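Local atomic coordinates of L-ornithine N(5)-monooxygenase (Pseudomonas aeruginosa, PDB entry 3S5W), a protein that uses FAD, NADPH and molecular oxygen to hydroxylate the side-chain nitrogen of L-ornithine, the first step in making the hydroxamate groups of the siderophore pyoverdin. Residues A[85-95]-A[429-437]; A[197-207]-A[339-349]. One frame throughout, in Å; residues are numbered along the deposited sequence. Where two conformers were deposited one is given.

Contact 1: residues A[85-95]-A[429-437]. With FAD (flavin-adenine dinucleotide), chain C; ONH (N~5~-hydroxy-L-ornithine), chain E.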
# COMPACT_ATOMS: atom_id res chain seq x y z
N ILE A 85 -3.80 2.31 -12.13
CA ILE A 85 -4.12 3.73 -12.16
C ILE A 85 -3.40 4.32 -13.38
O ILE A 85 -2.36 3.79 -13.79
CB ILE A 85 -3.67 4.40 -10.84
CG1 ILE A 85 -4.39 5.75 -10.61
CG2 ILE A 85 -2.14 4.51 -10.77
CD1 ILE A 85 -4.13 6.35 -9.19
N SER A 86 -3.94 5.38 -13.99
CA SER A 86 -3.25 6.04 -15.14
C SER A 86 -1.87 6.56 -14.72
O SER A 86 -1.71 7.08 -13.61
CB SER A 86 -4.07 7.20 -15.69
OG SER A 86 -3.38 7.94 -16.70
N PHE A 87 -0.89 6.45 -15.62
CA PHE A 87 0.43 7.01 -15.37
C PHE A 87 0.40 8.54 -15.15
O PHE A 87 1.33 9.09 -14.60
CB PHE A 87 1.40 6.65 -16.49
CG PHE A 87 1.20 7.43 -17.77
CD1 PHE A 87 1.70 8.72 -17.91
CD2 PHE A 87 0.51 6.86 -18.84
CE1 PHE A 87 1.54 9.43 -19.11
CE2 PHE A 87 0.35 7.57 -20.03
CZ PHE A 87 0.86 8.87 -20.15
N LEU A 88 -0.67 9.21 -15.58
CA LEU A 88 -0.81 10.64 -15.34
C LEU A 88 -1.10 10.97 -13.85
O LEU A 88 -1.02 12.12 -13.45
CB LEU A 88 -1.88 11.24 -16.24
CG LEU A 88 -1.57 11.28 -17.74
CD1 LEU A 88 -2.81 11.69 -18.54
CD2 LEU A 88 -0.39 12.24 -18.03
N LYS A 89 -1.45 9.95 -13.07
CA LYS A 89 -1.61 10.12 -11.61
C LYS A 89 -0.27 9.73 -10.93
O LYS A 89 -0.22 8.95 -9.96
CB LYS A 89 -2.79 9.29 -11.12
CG LYS A 89 -4.16 9.80 -11.71
CD LYS A 89 -5.32 9.52 -10.76
CE LYS A 89 -6.68 9.79 -11.37
NZ LYS A 89 -7.79 9.61 -10.34
N ASP A 90 0.81 10.23 -11.50
CA ASP A 90 2.16 10.05 -10.98
C ASP A 90 2.37 10.96 -9.75
O ASP A 90 1.43 11.50 -9.22
CB ASP A 90 3.16 10.36 -12.12
CG ASP A 90 3.11 11.82 -12.56
OD1 ASP A 90 2.63 12.65 -11.76
OD2 ASP A 90 3.53 12.16 -13.70
N LEU A 91 3.60 11.13 -9.28
CA LEU A 91 3.82 11.88 -8.01
C LEU A 91 3.55 13.41 -8.05
O LEU A 91 3.49 14.04 -6.99
CB LEU A 91 5.25 11.65 -7.52
CG LEU A 91 5.60 10.20 -7.13
CD1 LEU A 91 7.05 10.04 -6.70
CD2 LEU A 91 4.70 9.73 -6.07
N VAL A 92 3.37 13.98 -9.24
CA VAL A 92 3.38 15.45 -9.40
C VAL A 92 2.30 16.06 -10.28
O VAL A 92 1.86 17.19 -10.03
CB VAL A 92 4.76 15.99 -9.94
CG1 VAL A 92 5.89 15.65 -9.01
CG2 VAL A 92 5.07 15.45 -11.35
N SER A 93 1.91 15.33 -11.33
CA SER A 93 1.21 15.94 -12.47
C SER A 93 -0.12 16.60 -12.15
O SER A 93 -0.45 17.62 -12.76
CB SER A 93 1.11 14.97 -13.66
OG SER A 93 2.41 14.78 -14.20
N LEU A 94 -0.90 16.03 -11.23
CA LEU A 94 -2.17 16.67 -10.86
C LEU A 94 -1.98 18.07 -10.25
O LEU A 94 -2.90 18.88 -10.26
CB LEU A 94 -2.98 15.80 -9.90
CG LEU A 94 -3.52 14.49 -10.48
CD1 LEU A 94 -4.58 13.89 -9.55
CD2 LEU A 94 -4.12 14.75 -11.85
N ARG A 95 -0.79 18.31 -9.69
CA ARG A 95 -0.43 19.63 -9.15
C ARG A 95 0.35 20.45 -10.17
O ARG A 95 0.04 21.61 -10.38
CB ARG A 95 0.43 19.49 -7.89
CG ARG A 95 0.71 20.85 -7.19
CD ARG A 95 1.68 20.69 -6.01
NE ARG A 95 3.00 20.25 -6.43
CZ ARG A 95 3.49 19.04 -6.18
NH1 ARG A 95 2.77 18.15 -5.51
NH2 ARG A 95 4.69 18.70 -6.62
N LEU A 429 -2.30 6.03 -5.01
CA LEU A 429 -1.50 7.11 -5.64
C LEU A 429 -2.36 8.30 -6.08
O LEU A 429 -1.82 9.35 -6.43
CB LEU A 429 -0.76 6.55 -6.88
CG LEU A 429 0.21 5.43 -6.61
CD1 LEU A 429 0.59 4.72 -7.91
CD2 LEU A 429 1.48 5.98 -5.87
N SER A 430 -3.69 8.14 -6.04
CA SER A 430 -4.65 9.04 -6.70
C SER A 430 -4.51 10.56 -6.51
O SER A 430 -4.65 11.34 -7.46
CB SER A 430 -6.11 8.58 -6.39
OG SER A 430 -6.27 7.18 -6.63
N VAL A 431 -4.29 10.98 -5.27
CA VAL A 431 -4.28 12.42 -4.98
C VAL A 431 -2.94 12.88 -4.36
O VAL A 431 -2.88 13.96 -3.81
CB VAL A 431 -5.45 12.88 -4.07
CG1 VAL A 431 -6.81 12.69 -4.76
CG2 VAL A 431 -5.43 12.15 -2.69
N LEU A 432 -1.90 12.07 -4.49
CA LEU A 432 -0.63 12.37 -3.86
C LEU A 432 -0.10 13.78 -4.17
O LEU A 432 0.33 14.46 -3.26
CB LEU A 432 0.42 11.30 -4.15
CG LEU A 432 0.18 9.91 -3.53
CD1 LEU A 432 1.45 9.15 -3.68
CD2 LEU A 432 -0.20 9.97 -2.07
N PRO A 433 -0.16 14.23 -5.45
CA PRO A 433 0.37 15.60 -5.70
C PRO A 433 -0.36 16.71 -4.94
O PRO A 433 0.27 17.71 -4.54
CB PRO A 433 0.19 15.80 -7.22
CG PRO A 433 0.15 14.40 -7.79
CD PRO A 433 -0.53 13.54 -6.71
N VAL A 434 -1.67 16.56 -4.79
CA VAL A 434 -2.48 17.53 -4.08
C VAL A 434 -2.31 17.40 -2.55
O VAL A 434 -2.19 18.43 -1.84
CB VAL A 434 -3.99 17.43 -4.55
CG1 VAL A 434 -4.86 18.39 -3.79
CG2 VAL A 434 -4.11 17.72 -6.08
N ARG A 435 -2.31 16.16 -2.03
CA ARG A 435 -2.05 15.97 -0.60
C ARG A 435 -0.66 16.51 -0.20
O ARG A 435 -0.51 17.13 0.87
CB ARG A 435 -2.18 14.50 -0.23
CG ARG A 435 -2.05 14.22 1.26
CD ARG A 435 -2.59 12.84 1.56
NE ARG A 435 -1.67 11.74 1.28
CZ ARG A 435 -2.07 10.51 0.99
NH1 ARG A 435 -3.37 10.27 0.84
NH2 ARG A 435 -1.20 9.52 0.84
N ALA A 436 0.34 16.30 -1.05
CA ALA A 436 1.68 16.80 -0.79
C ALA A 436 1.67 18.33 -0.69
O ALA A 436 2.33 18.91 0.20
CB ALA A 436 2.64 16.36 -1.89
N GLU A 437 0.95 18.99 -1.60
CA GLU A 437 0.84 20.45 -1.58
C GLU A 437 0.11 20.89 -0.31
O GLU A 437 0.47 21.90 0.31
CB GLU A 437 0.07 20.94 -2.79
CG GLU A 437 -0.16 22.46 -2.80
CD GLU A 437 -0.49 22.97 -4.19
OE1 GLU A 437 -1.53 22.57 -4.73
OE2 GLU A 437 0.30 23.78 -4.73
PA FAD C . 4.08 2.65 1.07
O1A FAD C . 3.55 1.40 1.65
O2A FAD C . 4.32 2.62 -0.45
O5B FAD C . 5.49 3.03 1.78
C5B FAD C . 5.61 2.92 3.18
C4B FAD C . 7.11 2.92 3.44
O4B FAD C . 7.29 2.95 4.83
C3B FAD C . 7.74 1.62 2.94
O3B FAD C . 8.76 1.92 2.01
C2B FAD C . 8.29 0.96 4.21
O2B FAD C . 9.59 0.41 4.01
C1B FAD C . 8.39 2.12 5.16
N9A FAD C . 8.20 1.80 6.57
C8A FAD C . 7.15 1.11 7.16
N7A FAD C . 7.36 1.13 8.51
C5A FAD C . 8.49 1.85 8.76
C6A FAD C . 9.16 2.18 9.94
N6A FAD C . 8.56 1.99 11.13
N1A FAD C . 10.33 2.93 9.85
C2A FAD C . 10.84 3.36 8.64
N3A FAD C . 10.18 3.03 7.46
C4A FAD C . 9.03 2.28 7.54
N1 FAD C . -2.05 2.26 -5.58
C2 FAD C . -2.38 2.80 -6.81
O2 FAD C . -2.83 3.93 -6.89
N3 FAD C . -2.21 2.07 -7.97
C4 FAD C . -1.69 0.80 -7.94
O4 FAD C . -1.51 0.20 -9.01
C4X FAD C . -1.37 0.23 -6.69
N5 FAD C . -0.87 -1.06 -6.62
C5X FAD C . -0.56 -1.61 -5.39
C6 FAD C . -0.05 -2.92 -5.34
C7 FAD C . 0.26 -3.51 -4.12
C7M FAD C . 0.80 -4.92 -4.14
C8 FAD C . 0.05 -2.79 -2.95
C8M FAD C . 0.37 -3.36 -1.60
C9 FAD C . -0.46 -1.50 -2.99
C9A FAD C . -0.75 -0.88 -4.21
N10 FAD C . -1.26 0.42 -4.27
C10 FAD C . -1.58 0.96 -5.51
C1' FAD C . -1.54 1.23 -3.05
C2' FAD C . -0.28 1.76 -2.33
O2' FAD C . -0.70 1.89 -0.96
C3' FAD C . 0.11 3.12 -2.90
O3' FAD C . 0.36 3.05 -4.32
C4' FAD C . 1.40 3.67 -2.24
O4' FAD C . 2.40 2.66 -2.23
C5' FAD C . 1.18 4.28 -0.83
O5' FAD C . 2.34 5.05 -0.53
P FAD C . 2.88 5.28 0.98
O1P FAD C . 4.20 5.99 0.82
O2P FAD C . 1.78 5.99 1.73
O3P FAD C . 3.08 3.80 1.54
C ONH E . -8.06 6.21 -9.84
N ONH E . -9.43 4.20 -10.26
O ONH E . -8.22 6.41 -11.08
CA ONH E . -8.54 4.89 -9.29
CB ONH E . -7.34 4.04 -8.87
CD ONH E . -6.67 1.92 -7.81
NE ONH E . -7.22 0.74 -7.21
CG ONH E . -7.85 2.76 -8.22
OZ ONH E . -6.40 -0.37 -7.14
OXT ONH E . -7.54 7.03 -9.04
O HOH W 1 -7.23 11.69 -8.54
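Lys89 and Ser430 converge on one carboxylate, that of the bound N5-hydroxyornithine. Lys89 runs extended beyond CG, and its NZ lies 2.9 Å from ONH OXT; Ser430 OG donates to the same oxygen at 2.7 Å. A long cation and a short hydroxyl suit an amino-acid carboxylate, and a water between Lys89 NZ and Ser430 O ties the two segments together beside it. Ile85 reaches Ser430 and Leu429 with different branches: CD1 comes to 3.4 Å from Ser430 OG, while CG2 meets Leu429 CD1, the two side chains set aslant next to the flavin. Leu429 N donates to FAD O2 (2.9 Å, N-H...O 166°).

Farther along, the ring of Pro433 presses its CG against the backbone of 90-92, 3.5 Å from Asp90 O, and takes Leu94 CB on its flank. A compact ring suits the first turn of a helix, where its missing N-H costs little. Arg95, bent at chi3 (64°), turns its guanidinium edge-on to Pro433 O, NH1 donating in the carbonyl plane at 2.7 Å; Arg95 CD packs on Glu437 CB. The loop 85-95 thus lies along the start of helix 432-447, with Leu91 reaching helices 40-56 and 126-137 and Arg95 NE salt-bridged to Glu51 of helix 40-56.

Contact 2: residues A[197-207]-A[339-349]; sequences VFRALKGDGRV and VERATATAQGI
Ala342 CB is met by two side chains of the 197-207 loop, 3.6 Å from Leu201 CD1 and 3.7 Å from Phe198 CE1. Its methyl is small enough for both to close on the strand. Phe198 also brings CZ to Val339 CG1, the two side chains running roughly perpendicular, and Val197 spreads its two methyls along residues 339-342: CG1 meets Val339 CG1, whereas CG2, anti to the backbone N, lies over the backbone at Arg341 and Ala342. The other branch of Leu201, CD2, reaches Ala344 CB at 3.7 Å, and Ile349 adds CG2 against Leu201 CD1 and CG1 against Val207 CG2. The loop leading into strand 207-209, an outer strand of the five-stranded parallel sheet, thus packs on the hairpin of strands 337-345 and 348-355, part of a three-stranded antiparallel sheet.

Outward from Ile349 the contact turns polar. Its CD1 lies over one face of the Arg206 guanidinium, 3.6 Å from NE. In the plane of that group, Asp204 takes NE and NH2 side-on, one to each oxygen through syn lone pairs, and OD1 uses its anti lone pair for Arg206 N, closing an Asx turn. With its rotation fixed in this way, Arg206 sends NH1 to Thr345 O (2.9 Å), almost in line with the C=O bond; the same oxygen accepts from Gly348 N across the hairpin turn. The chemistry implies an arginine whose charge is probably largely balanced by Asp204 within its own loop, while its bond to the other segment goes to a neutral carbonyl, with hydrophobic packing supplying most of the remaining contact.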
# COMPACT_ATOMS: atom_id res chain seq x y z
N VAL A 197 -7.61 -17.62 11.67
CA VAL A 197 -7.29 -19.05 11.54
C VAL A 197 -5.82 -19.33 11.17
O VAL A 197 -5.32 -20.43 11.40
CB VAL A 197 -8.30 -19.80 10.58
CG1 VAL A 197 -8.17 -19.38 9.08
CG2 VAL A 197 -8.20 -21.32 10.75
N PHE A 198 -5.15 -18.36 10.55
CA PHE A 198 -3.77 -18.57 10.16
C PHE A 198 -2.78 -18.01 11.16
O PHE A 198 -1.58 -18.20 10.96
CB PHE A 198 -3.49 -17.99 8.77
CG PHE A 198 -4.14 -18.78 7.70
CD1 PHE A 198 -3.57 -19.98 7.28
CD2 PHE A 198 -5.33 -18.36 7.15
CE1 PHE A 198 -4.17 -20.74 6.32
CE2 PHE A 198 -5.95 -19.10 6.17
CZ PHE A 198 -5.37 -20.31 5.75
N ARG A 199 -3.24 -17.33 12.21
CA ARG A 199 -2.32 -16.66 13.16
C ARG A 199 -1.39 -17.63 13.92
O ARG A 199 -0.21 -17.32 14.20
CB ARG A 199 -3.09 -15.73 14.11
CG ARG A 199 -3.62 -14.52 13.36
CD ARG A 199 -4.65 -13.70 14.10
NE ARG A 199 -5.37 -12.83 13.16
CZ ARG A 199 -6.32 -11.98 13.51
NH1 ARG A 199 -6.67 -11.84 14.79
NH2 ARG A 199 -6.91 -11.25 12.58
N ALA A 200 -1.92 -18.82 14.22
CA ALA A 200 -1.17 -19.90 14.89
C ALA A 200 -0.03 -20.43 14.03
O ALA A 200 0.88 -21.09 14.53
CB ALA A 200 -2.07 -21.03 15.26
N LEU A 201 -0.10 -20.16 12.73
CA LEU A 201 0.89 -20.68 11.80
C LEU A 201 1.97 -19.65 11.47
O LEU A 201 2.80 -19.90 10.58
CB LEU A 201 0.21 -21.22 10.51
CG LEU A 201 -0.44 -22.61 10.60
CD1 LEU A 201 -1.51 -22.83 9.52
CD2 LEU A 201 0.63 -23.68 10.48
N LYS A 202 1.96 -18.52 12.18
CA LYS A 202 3.02 -17.52 12.05
C LYS A 202 4.34 -18.24 12.28
O LYS A 202 4.48 -19.02 13.23
CB LYS A 202 2.84 -16.36 13.07
CG LYS A 202 3.99 -15.32 13.06
CD LYS A 202 3.77 -14.15 14.04
CE LYS A 202 3.73 -14.62 15.51
NZ LYS A 202 3.15 -13.58 16.42
N GLY A 203 5.30 -18.01 11.40
CA GLY A 203 6.60 -18.66 11.59
C GLY A 203 6.76 -19.94 10.82
O GLY A 203 7.89 -20.42 10.67
N ASP A 204 5.65 -20.50 10.32
CA ASP A 204 5.72 -21.62 9.41
C ASP A 204 5.91 -21.04 7.99
O ASP A 204 5.02 -20.35 7.47
CB ASP A 204 4.45 -22.49 9.49
CG ASP A 204 4.61 -23.84 8.82
OD1 ASP A 204 5.12 -23.93 7.67
OD2 ASP A 204 4.20 -24.85 9.43
N GLY A 205 7.07 -21.33 7.40
CA GLY A 205 7.46 -20.78 6.09
C GLY A 205 6.55 -21.16 4.92
O GLY A 205 6.59 -20.54 3.85
N ARG A 206 5.76 -22.22 5.11
CA ARG A 206 4.77 -22.69 4.11
C ARG A 206 3.53 -21.79 3.96
O ARG A 206 2.75 -21.95 3.03
CB ARG A 206 4.34 -24.13 4.45
CG ARG A 206 5.53 -25.10 4.34
CD ARG A 206 5.20 -26.47 4.85
NE ARG A 206 4.86 -26.48 6.28
CZ ARG A 206 4.58 -27.60 6.95
NH1 ARG A 206 4.64 -28.77 6.33
NH2 ARG A 206 4.25 -27.55 8.24
N VAL A 207 3.33 -20.89 4.92
CA VAL A 207 2.21 -19.95 4.92
C VAL A 207 2.78 -18.55 4.88
O VAL A 207 3.60 -18.18 5.72
CB VAL A 207 1.30 -20.13 6.18
CG1 VAL A 207 0.12 -19.14 6.16
CG2 VAL A 207 0.78 -21.56 6.24
N VAL A 339 -11.89 -21.13 5.08
CA VAL A 339 -10.97 -21.94 5.88
C VAL A 339 -11.45 -21.96 7.33
O VAL A 339 -11.43 -20.95 8.01
CB VAL A 339 -9.51 -21.42 5.82
CG1 VAL A 339 -8.62 -22.39 6.62
CG2 VAL A 339 -9.03 -21.35 4.36
N GLU A 340 -11.89 -23.13 7.79
CA GLU A 340 -12.39 -23.28 9.18
C GLU A 340 -11.30 -23.70 10.16
O GLU A 340 -11.37 -23.38 11.33
CB GLU A 340 -13.54 -24.28 9.24
CG GLU A 340 -14.81 -23.74 8.68
CD GLU A 340 -16.05 -24.51 9.15
OE1 GLU A 340 -15.94 -25.60 9.78
OE2 GLU A 340 -17.14 -23.99 8.88
N ARG A 341 -10.29 -24.40 9.66
CA ARG A 341 -9.15 -24.85 10.47
C ARG A 341 -7.92 -24.90 9.55
O ARG A 341 -8.04 -25.25 8.38
CB ARG A 341 -9.44 -26.26 11.06
CG ARG A 341 -8.31 -26.78 11.99
CD ARG A 341 -8.45 -28.25 12.47
NE ARG A 341 -8.87 -29.23 11.46
CZ ARG A 341 -8.10 -29.77 10.50
NH1 ARG A 341 -6.83 -29.42 10.36
NH2 ARG A 341 -8.61 -30.65 9.66
N ALA A 342 -6.75 -24.54 10.06
CA ALA A 342 -5.51 -24.71 9.30
C ALA A 342 -4.47 -25.31 10.24
O ALA A 342 -4.24 -24.76 11.32
CB ALA A 342 -5.03 -23.36 8.76
N THR A 343 -3.90 -26.44 9.85
CA THR A 343 -3.02 -27.19 10.73
C THR A 343 -1.72 -27.54 10.01
O THR A 343 -1.77 -28.04 8.88
CB THR A 343 -3.71 -28.52 11.22
OG1 THR A 343 -5.03 -28.23 11.71
CG2 THR A 343 -2.87 -29.21 12.33
N ALA A 344 -0.59 -27.30 10.65
CA ALA A 344 0.71 -27.79 10.17
C ALA A 344 0.81 -29.30 10.38
O ALA A 344 0.55 -29.80 11.48
CB ALA A 344 1.87 -27.09 10.91
N THR A 345 1.17 -30.03 9.31
CA THR A 345 1.49 -31.46 9.39
C THR A 345 2.83 -31.71 8.68
O THR A 345 3.33 -30.86 7.92
CB THR A 345 0.39 -32.40 8.78
OG1 THR A 345 0.39 -32.30 7.34
CG2 THR A 345 -1.03 -32.11 9.31
N ALA A 346 3.41 -32.89 8.92
CA ALA A 346 4.63 -33.31 8.21
C ALA A 346 4.43 -33.26 6.67
O ALA A 346 5.36 -32.93 5.95
CB ALA A 346 5.07 -34.75 8.66
N GLN A 347 3.21 -33.56 6.21
CA GLN A 347 2.85 -33.61 4.77
C GLN A 347 2.48 -32.26 4.12
O GLN A 347 2.36 -32.19 2.90
CB GLN A 347 1.70 -34.60 4.51
CG GLN A 347 2.02 -36.09 4.71
CD GLN A 347 1.89 -36.53 6.16
OE1 GLN A 347 2.82 -37.12 6.73
NE2 GLN A 347 0.73 -36.24 6.78
N GLY A 348 2.28 -31.22 4.93
CA GLY A 348 1.91 -29.91 4.40
C GLY A 348 0.96 -29.16 5.33
O GLY A 348 0.88 -29.49 6.53
N ILE A 349 0.29 -28.13 4.80
CA ILE A 349 -0.67 -27.37 5.57
C ILE A 349 -2.06 -27.94 5.24
O ILE A 349 -2.51 -27.89 4.08
CB ILE A 349 -0.59 -25.82 5.28
CG1 ILE A 349 0.84 -25.29 5.51
CG2 ILE A 349 -1.63 -25.03 6.11
CD1 ILE A 349 1.40 -25.56 6.93

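Contact 1 is mostly buried and lines the FAD and substrate sites, whereas contact 2 is only partly buried and lies farther from the centre of the chain, on its opposite side; their centres are 40 Å apart and they share no helix or strand. Along the sequence, contact 2 is nested within the loop closed by contact 1. One joins a loop to a helix start, the other a loop to a beta hairpin. Each has an arginine that donates to a backbone carbonyl, but Arg95 has its acidic partner on helix 40-56, outside the contact, and Arg206 within its own segment. Polar groups turned to a ligand mark the first; the second combines valine, leucine and alanine packing with one arginine-aspartate pair.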